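Long-range contacts in putative surface-anchored fimbrial subunit (Corynebacterium diphtheriae, PDB 3HR6), which forms the shaft of a pilus on the bacterial surface, as the major pilin built of tandem immunoglobulin-like modules: residues M37-Y42 with K82-G87; S6-A11 with D134-P139. All coordinates share one frame; numbering follows the deposited sequence.

Contact 1 (M37-Y42 with K82-G87); sequences MSFTLY and KKTEGG
Met-37 and Thr-84 meet through both backbone and side chain where 82-87 leaves its strand and 37-42 enters its own. The backbone N of Met-37 donates to Thr-84 OG1 at 2.9 Å, and the N of Thr-84 returns a bond of 2.8 Å to the O of Met-37, so the two residues close a ring of paired bonds. The Thr-84 hydroxyl can reach back because OG1 stands between its own backbone N and carbonyl carbon (chi1 53°); the same oxygen is also bonded to Val-34 O, which leaves it held by two backbone groups of the loop before strand 38-44, Met-37 N and Val-34 O. The same rotation puts Thr-84 CG2 beside the aromatic ring of Phe-39, where it comes to 3.8 Å from CE2, the two side chains crossing obliquely.

Two residues before Thr-84, Lys-82 joins Phe-39 as an antiparallel hydrogen-bonded pair. Phe-39 N bonds Lys-82 O (2.9 Å), and Lys-82 N bonds Phe-39 O in return. Ser-38 faces Lys-83 as the neighbouring non-hydrogen-bonded pair, CB packing on Lys-83 CG at 4.0 Å, while the Ser-38 hydroxyl turns to Asn-106. Lys-82 NZ is bonded to Lys-90 O. Phe-39 also touches the neighbouring strand 97-103 and packs on Val-9 and Ala-11 of strand 5-13, as an inward-facing residue does in the beta-sandwich of an Ig-like pilin module.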
ATOM      1  N   MET A  37      -6.533 -14.075  14.147  1.00 12.48           N
ATOM      2  CA  MET A  37      -7.675 -14.313  13.278  1.00 12.55           C
ATOM      3  C   MET A  37      -8.920 -14.037  14.095  1.00 11.94           C
ATOM      4  O   MET A  37      -9.045 -14.520  15.215  1.00 12.01           O
ATOM      5  CB  MET A  37      -7.646 -15.730  12.713  1.00 12.54           C
ATOM      6  CG  MET A  37      -6.445 -15.993  11.830  1.00 14.13           C
ATOM      7  SD  MET A  37      -6.525 -15.114  10.274  1.00 14.92           S
ATOM      8  CE  MET A  37      -5.372 -13.740  10.504  1.00 12.71           C
ATOM      9  N   SER A  38      -9.840 -13.268  13.514  1.00 12.04           N
ATOM     10  CA  SER A  38     -10.957 -12.700  14.249  1.00 12.40           C
ATOM     11  C   SER A  38     -12.226 -13.474  13.951  1.00 12.15           C
ATOM     12  O   SER A  38     -12.576 -13.688  12.797  1.00 12.53           O
ATOM     13  CB  SER A  38     -11.134 -11.230  13.853  1.00 11.99           C
ATOM     14  OG  SER A  38     -12.300 -10.718  14.477  1.00 11.72           O
ATOM     15  N   PHE A  39     -12.906 -13.901  15.012  1.00 12.02           N
ATOM     16  CA  PHE A  39     -14.108 -14.660  14.912  1.00 11.55           C
ATOM     17  C   PHE A  39     -15.180 -14.079  15.780  1.00 11.33           C
ATOM     18  O   PHE A  39     -14.913 -13.656  16.895  1.00 11.44           O
ATOM     19  CB  PHE A  39     -13.863 -16.090  15.367  1.00 11.56           C
ATOM     20  CG  PHE A  39     -12.974 -16.855  14.454  1.00  9.97           C
ATOM     21  CD1 PHE A  39     -13.499 -17.611  13.405  1.00  8.76           C
ATOM     22  CD2 PHE A  39     -11.614 -16.846  14.655  1.00  9.82           C
ATOM     23  CE1 PHE A  39     -12.662 -18.310  12.549  1.00 10.33           C
ATOM     24  CE2 PHE A  39     -10.784 -17.534  13.827  1.00 10.26           C
ATOM     25  CZ  PHE A  39     -11.307 -18.281  12.761  1.00  8.91           C
ATOM     26  N   THR A  40     -16.400 -14.101  15.266  1.00 11.18           N
ATOM     27  CA  THR A  40     -17.566 -13.826  16.071  1.00 11.34           C
ATOM     28  C   THR A  40     -18.353 -15.135  16.277  1.00 11.41           C
ATOM     29  O   THR A  40     -18.608 -15.900  15.327  1.00 11.07           O
ATOM     30  CB  THR A  40     -18.424 -12.731  15.430  1.00 11.35           C
ATOM     31  OG1 THR A  40     -17.633 -11.547  15.292  1.00 12.43           O
ATOM     32  CG2 THR A  40     -19.651 -12.419  16.276  1.00 11.55           C
ATOM     33  N   LEU A  41     -18.711 -15.380  17.536  1.00 11.31           N
ATOM     34  CA  LEU A  41     -19.607 -16.452  17.912  1.00 11.50           C
ATOM     35  C   LEU A  41     -21.036 -15.918  18.021  1.00 11.39           C
ATOM     36  O   LEU A  41     -21.281 -14.929  18.695  1.00 12.22           O
ATOM     37  CB  LEU A  41     -19.160 -17.081  19.235  1.00 11.50           C
ATOM     38  CG  LEU A  41     -19.896 -18.366  19.634  1.00 11.90           C
ATOM     39  CD1 LEU A  41     -19.497 -19.564  18.736  1.00 11.92           C
ATOM     40  CD2 LEU A  41     -19.656 -18.678  21.115  1.00 14.27           C
ATOM     41  N   TYR A  42     -21.961 -16.567  17.319  1.00 11.73           N
ATOM     42  CA  TYR A  42     -23.399 -16.325  17.424  1.00 12.02           C
ATOM     43  C   TYR A  42     -24.112 -17.562  17.930  1.00 12.30           C
ATOM     44  O   TYR A  42     -23.735 -18.697  17.573  1.00 12.82           O
ATOM     45  CB  TYR A  42     -23.993 -16.030  16.046  1.00 11.92           C
ATOM     46  CG  TYR A  42     -23.477 -14.763  15.395  1.00 12.24           C
ATOM     47  CD1 TYR A  42     -24.124 -13.551  15.631  1.00 12.13           C
ATOM     48  CD2 TYR A  42     -22.385 -14.774  14.541  1.00 10.33           C
ATOM     49  CE1 TYR A  42     -23.694 -12.394  15.057  1.00 13.80           C
ATOM     50  CE2 TYR A  42     -21.944 -13.618  13.938  1.00 11.93           C
ATOM     51  CZ  TYR A  42     -22.605 -12.413  14.223  1.00 11.66           C
ATOM     52  OH  TYR A  42     -22.211 -11.237  13.661  1.00 14.19           O
ATOM     53  N   LYS A  82     -13.672 -12.418  19.198  1.00 16.24           N
ATOM     54  CA  LYS A  82     -12.273 -12.335  19.605  1.00 16.49           C
ATOM     55  C   LYS A  82     -11.305 -12.863  18.565  1.00 15.47           C
ATOM     56  O   LYS A  82     -11.680 -13.523  17.601  1.00 14.90           O
ATOM     57  CB  LYS A  82     -12.026 -13.047  20.929  1.00 17.25           C
ATOM     58  CG  LYS A  82     -12.332 -14.490  20.927  1.00 19.65           C
ATOM     59  CD  LYS A  82     -12.186 -15.115  22.347  1.00 22.32           C
ATOM     60  CE  LYS A  82     -13.294 -14.694  23.289  1.00 23.94           C
ATOM     61  NZ  LYS A  82     -13.154 -15.268  24.662  1.00 24.38           N
ATOM     62  N   LYS A  83     -10.037 -12.593  18.825  1.00 15.50           N
ATOM     63  CA  LYS A  83      -8.959 -12.997  17.947  1.00 15.59           C
ATOM     64  C   LYS A  83      -8.236 -14.218  18.523  1.00 14.26           C
ATOM     65  O   LYS A  83      -8.158 -14.420  19.737  1.00 14.66           O
ATOM     66  CB  LYS A  83      -7.982 -11.840  17.767  1.00 16.02           C
ATOM     67  CG  LYS A  83      -8.491 -10.784  16.828  1.00 17.65           C
ATOM     68  CD  LYS A  83      -7.539  -9.593  16.794  1.00 21.49           C
ATOM     69  CE  LYS A  83      -7.985  -8.558  15.813  1.00 22.69           C
ATOM     70  NZ  LYS A  83      -9.202  -7.889  16.335  1.00 26.43           N
ATOM     71  N   THR A  84      -7.737 -15.061  17.642  1.00 13.99           N
ATOM     72  CA  THR A  84      -6.966 -16.208  18.106  1.00 13.82           C
ATOM     73  C   THR A  84      -5.640 -15.711  18.734  1.00 14.21           C
ATOM     74  O   THR A  84      -5.034 -14.705  18.291  1.00 13.24           O
ATOM     75  CB  THR A  84      -6.680 -17.159  16.946  1.00 13.92           C
ATOM     76  OG1 THR A  84      -6.079 -16.431  15.862  1.00 13.51           O
ATOM     77  CG2 THR A  84      -8.002 -17.817  16.462  1.00 12.91           C
ATOM     78  N   GLU A  85      -5.248 -16.374  19.793  1.00 16.02           N
ATOM     79  CA  GLU A  85      -3.954 -16.155  20.428  1.00 18.23           C
ATOM     80  C   GLU A  85      -3.490 -17.517  20.892  1.00 17.96           C
ATOM     81  O   GLU A  85      -4.291 -18.320  21.386  1.00 18.16           O
ATOM     82  CB  GLU A  85      -4.079 -15.175  21.595  1.00 19.08           C
ATOM     83  CG  GLU A  85      -2.733 -14.741  22.202  1.00 23.77           C
ATOM     84  CD  GLU A  85      -1.810 -13.940  21.251  1.00 29.95           C
ATOM     85  OE1 GLU A  85      -2.214 -13.504  20.132  1.00 33.81           O
ATOM     86  OE2 GLU A  85      -0.646 -13.738  21.649  1.00 33.63           O
ATOM     87  N   GLY A  86      -2.207 -17.808  20.690  1.00 18.90           N
ATOM     88  CA  GLY A  86      -1.684 -19.156  20.954  1.00 19.45           C
ATOM     89  C   GLY A  86      -2.401 -20.224  20.137  1.00 19.15           C
ATOM     90  O   GLY A  86      -2.561 -21.371  20.603  1.00 21.71           O
ATOM     91  N   GLY A  87      -2.860 -19.821  18.955  1.00 19.14           N
ATOM     92  CA  GLY A  87      -3.508 -20.691  17.995  1.00 18.91           C
ATOM     93  C   GLY A  87      -4.994 -20.909  18.230  1.00 17.46           C
ATOM     94  O   GLY A  87      -5.611 -21.674  17.504  1.00 18.75           O
TER

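Contact 2 (S6-A11 with D134-P139); sequences SIAVHA and DVHVYP
The hydroxyl of Ser-6 is held from two sources: OG donates to Asp-134 OD1 at 2.7 Å and accepts a bond from a water. The carboxylate oxygen uses its anti lone pair, turned away from OD2, and the water's second hydrogen goes to Val-135 O at 2.7 Å, so that one solvent molecule ties the serine to the backbone of the other strand. OG can serve both because it sits between the backbone N and the carbonyl carbon of Ser-6 (chi1 68°).

From here the segments run alongside each other as parallel strands, Ser-6 level with Asp-134 and Val-9 with Val-137, their axes 25° apart. The backbone hydrogen bonds alternate: Val-135 N to Ser-6 O, Ala-8 N to Val-135 O, Val-137 N to Ala-8 O, and His-10 N to Val-137 O. Strands 5-13 and 131-143, the first and last of the mixed sheet, form its only parallel pair; its other pairs are antiparallel.

On the face with Ala-8, the imidazoles of His-10 and His-136 meet rim to rim in nearly one plane. His-10 NE2 and His-136 ND1 share a hydrogen bond of 2.8 Å, and Ala-8 CB lies 3.3 Å from that same ND1. Tyr-138 lies beside His-10 with its ring almost parallel but slid along, CE1 reaching 3.3 Å from His-10 CD2. The opposite face, with Ile-7, Val-9, Val-135 and Val-137, is apolar, and Val-9 CG2 meets Val-137 CG2 there. Beyond the strand end follows Pro-139, whose CG packs at 3.8 Å on Val-9 CG1, the two side chains crossing at about a right angle.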
ATOM      1  N   SER A   6     -17.793 -24.960  26.038  1.00 17.08           N
ATOM      2  CA  SER A   6     -16.924 -23.980  25.386  1.00 14.24           C
ATOM      3  C   SER A   6     -16.640 -24.414  23.960  1.00 12.75           C
ATOM      4  O   SER A   6     -16.719 -25.599  23.641  1.00 11.25           O
ATOM      5  CB  SER A   6     -15.617 -23.757  26.150  1.00 14.17           C
ATOM      6  OG  SER A   6     -14.780 -24.894  26.111  1.00 12.80           O
ATOM      7  N   ILE A   7     -16.377 -23.423  23.112  1.00 10.62           N
ATOM      8  CA  ILE A   7     -15.922 -23.637  21.739  1.00 10.56           C
ATOM      9  C   ILE A   7     -14.556 -23.000  21.580  1.00  9.79           C
ATOM     10  O   ILE A   7     -14.395 -21.791  21.746  1.00  9.13           O
ATOM     11  CB  ILE A   7     -16.932 -23.116  20.700  1.00 10.40           C
ATOM     12  CG1 ILE A   7     -18.257 -23.872  20.833  1.00 11.32           C
ATOM     13  CG2 ILE A   7     -16.381 -23.309  19.276  1.00 10.79           C
ATOM     14  CD1 ILE A   7     -19.442 -23.118  20.310  1.00 13.00           C
ATOM     15  N   ALA A   8     -13.571 -23.834  21.243  1.00  8.76           N
ATOM     16  CA  ALA A   8     -12.218 -23.399  20.958  1.00  8.60           C
ATOM     17  C   ALA A   8     -12.065 -23.376  19.442  1.00  8.23           C
ATOM     18  O   ALA A   8     -12.098 -24.451  18.792  1.00  8.60           O
ATOM     19  CB  ALA A   8     -11.247 -24.373  21.578  1.00  8.86           C
ATOM     20  N   VAL A   9     -11.917 -22.179  18.879  1.00  8.39           N
ATOM     21  CA  VAL A   9     -11.720 -22.020  17.443  1.00  7.57           C
ATOM     22  C   VAL A   9     -10.226 -21.937  17.146  1.00  8.52           C
ATOM     23  O   VAL A   9      -9.552 -21.012  17.576  1.00  8.22           O
ATOM     24  CB  VAL A   9     -12.407 -20.745  16.882  1.00  8.28           C
ATOM     25  CG1 VAL A   9     -12.252 -20.696  15.382  1.00  7.16           C
ATOM     26  CG2 VAL A   9     -13.880 -20.685  17.269  1.00  7.97           C
ATOM     27  N   HIS A  10      -9.755 -22.874  16.325  1.00  9.37           N
ATOM     28  CA  HIS A  10      -8.392 -22.869  15.813  1.00 10.75           C
ATOM     29  C   HIS A  10      -8.388 -22.496  14.331  1.00 10.63           C
ATOM     30  O   HIS A  10      -8.912 -23.223  13.492  1.00 11.38           O
ATOM     31  CB  HIS A  10      -7.780 -24.258  15.997  1.00 10.54           C
ATOM     32  CG  HIS A  10      -7.851 -24.783  17.393  1.00 11.61           C
ATOM     33  ND1 HIS A  10      -6.989 -24.370  18.388  1.00 12.22           N
ATOM     34  CD2 HIS A  10      -8.697 -25.664  17.971  1.00 10.68           C
ATOM     35  CE1 HIS A  10      -7.283 -25.004  19.508  1.00 12.05           C
ATOM     36  NE2 HIS A  10      -8.317 -25.793  19.284  1.00 12.07           N
ATOM     37  N   ALA A  11      -7.743 -21.391  13.992  1.00 10.48           N
ATOM     38  CA  ALA A  11      -7.759 -20.876  12.658  1.00 11.26           C
ATOM     39  C   ALA A  11      -6.598 -21.466  11.900  1.00 11.58           C
ATOM     40  O   ALA A  11      -5.457 -21.129  12.162  1.00 13.73           O
ATOM     41  CB  ALA A  11      -7.645 -19.353  12.703  1.00 11.29           C
ATOM     42  N   ASP A 134     -16.022 -29.245  26.151  1.00 11.77           N
ATOM     43  CA  ASP A 134     -15.065 -28.343  25.534  1.00 11.74           C
ATOM     44  C   ASP A 134     -14.788 -28.791  24.100  1.00 11.62           C
ATOM     45  O   ASP A 134     -14.009 -29.732  23.824  1.00 12.19           O
ATOM     46  CB  ASP A 134     -13.829 -28.237  26.419  1.00 12.10           C
ATOM     47  CG  ASP A 134     -14.200 -27.836  27.868  1.00 13.73           C
ATOM     48  OD1 ASP A 134     -14.706 -26.706  28.084  1.00 15.58           O
ATOM     49  OD2 ASP A 134     -14.038 -28.662  28.777  1.00 16.49           O
ATOM     50  N   VAL A 135     -15.462 -28.103  23.182  1.00 10.42           N
ATOM     51  CA  VAL A 135     -15.434 -28.434  21.772  1.00 10.30           C
ATOM     52  C   VAL A 135     -14.320 -27.655  21.073  1.00  9.92           C
ATOM     53  O   VAL A 135     -13.988 -26.531  21.481  1.00  9.04           O
ATOM     54  CB  VAL A 135     -16.811 -28.168  21.142  1.00 10.72           C
ATOM     55  CG1 VAL A 135     -16.782 -28.320  19.608  1.00 12.85           C
ATOM     56  CG2 VAL A 135     -17.833 -29.128  21.782  1.00  9.93           C
ATOM     57  N   HIS A 136     -13.726 -28.293  20.061  1.00  9.25           N
ATOM     58  CA  HIS A 136     -12.690 -27.692  19.193  1.00  9.36           C
ATOM     59  C   HIS A 136     -13.090 -27.767  17.722  1.00  8.61           C
ATOM     60  O   HIS A 136     -13.563 -28.824  17.250  1.00  8.29           O
ATOM     61  CB  HIS A 136     -11.377 -28.441  19.381  1.00  9.40           C
ATOM     62  CG  HIS A 136     -10.808 -28.297  20.750  1.00 11.53           C
ATOM     63  ND1 HIS A 136      -9.913 -27.303  21.077  1.00 12.33           N
ATOM     64  CD2 HIS A 136     -11.059 -28.969  21.895  1.00 12.45           C
ATOM     65  CE1 HIS A 136      -9.602 -27.401  22.359  1.00 13.46           C
ATOM     66  NE2 HIS A 136     -10.289 -28.397  22.879  1.00 12.88           N
ATOM     67  N   VAL A 137     -12.887 -26.655  17.014  1.00  8.49           N
ATOM     68  CA  VAL A 137     -13.189 -26.553  15.591  1.00  7.68           C
ATOM     69  C   VAL A 137     -12.023 -25.888  14.893  1.00  8.28           C
ATOM     70  O   VAL A 137     -11.243 -25.164  15.509  1.00  7.79           O
ATOM     71  CB  VAL A 137     -14.492 -25.796  15.313  1.00  8.61           C
ATOM     72  CG1 VAL A 137     -15.646 -26.555  15.955  1.00  7.41           C
ATOM     73  CG2 VAL A 137     -14.412 -24.388  15.857  1.00  6.94           C
ATOM     74  N   TYR A 138     -11.902 -26.187  13.611  1.00  8.76           N
ATOM     75  CA  TYR A 138     -10.672 -25.976  12.860  1.00  9.60           C
ATOM     76  C   TYR A 138     -10.960 -25.398  11.452  1.00 10.00           C
ATOM     77  O   TYR A 138     -10.576 -25.982  10.438  1.00 11.88           O
ATOM     78  CB  TYR A 138      -9.924 -27.313  12.743  1.00 10.15           C
ATOM     79  CG  TYR A 138      -9.520 -27.893  14.071  1.00  9.71           C
ATOM     80  CD1 TYR A 138      -8.289 -27.578  14.652  1.00 11.58           C
ATOM     81  CD2 TYR A 138     -10.372 -28.732  14.761  1.00  9.97           C
ATOM     82  CE1 TYR A 138      -7.926 -28.101  15.888  1.00 12.70           C
ATOM     83  CE2 TYR A 138     -10.033 -29.241  16.001  1.00 11.95           C
ATOM     84  CZ  TYR A 138      -8.810 -28.918  16.558  1.00 12.10           C
ATOM     85  OH  TYR A 138      -8.477 -29.418  17.784  1.00 14.99           O
ATOM     86  N   PRO A 139     -11.630 -24.253  11.385  1.00 10.63           N
ATOM     87  CA  PRO A 139     -11.886 -23.599  10.098  1.00 10.38           C
ATOM     88  C   PRO A 139     -10.575 -23.233   9.364  1.00 11.13           C
ATOM     89  O   PRO A 139      -9.605 -22.838  10.018  1.00 12.54           O
ATOM     90  CB  PRO A 139     -12.658 -22.354  10.513  1.00 11.04           C
ATOM     91  CG  PRO A 139     -12.117 -22.051  11.876  1.00  9.89           C
ATOM     92  CD  PRO A 139     -12.044 -23.397  12.516  1.00  9.82           C
TER
HETATM   93  O   HOH W   1     -13.236 -25.704  23.946  1.00 12.23           O

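How the contacts relate
Both contacts are mostly buried and belong to the same mixed sheet of the N-terminal domain, their centres about 10 Å apart, with contact 1 nested along the chain inside the loop closed by contact 2. Contact 1 is antiparallel, short, and relies on backbone bonds and one threonine hydroxyl; contact 2 is parallel, buries about twice the area, and combines an apolar face with a polar one that carries exposed Asp-134 and His-136, exposed Tyr-138 following just beyond the strand. The two are directly joined: Phe-39 CZ packs on Val-9 CG1 and Met-37 CB on Ala-11 CB, while Gly-87 O probably accepts a hydrogen bond from His-10 ND1.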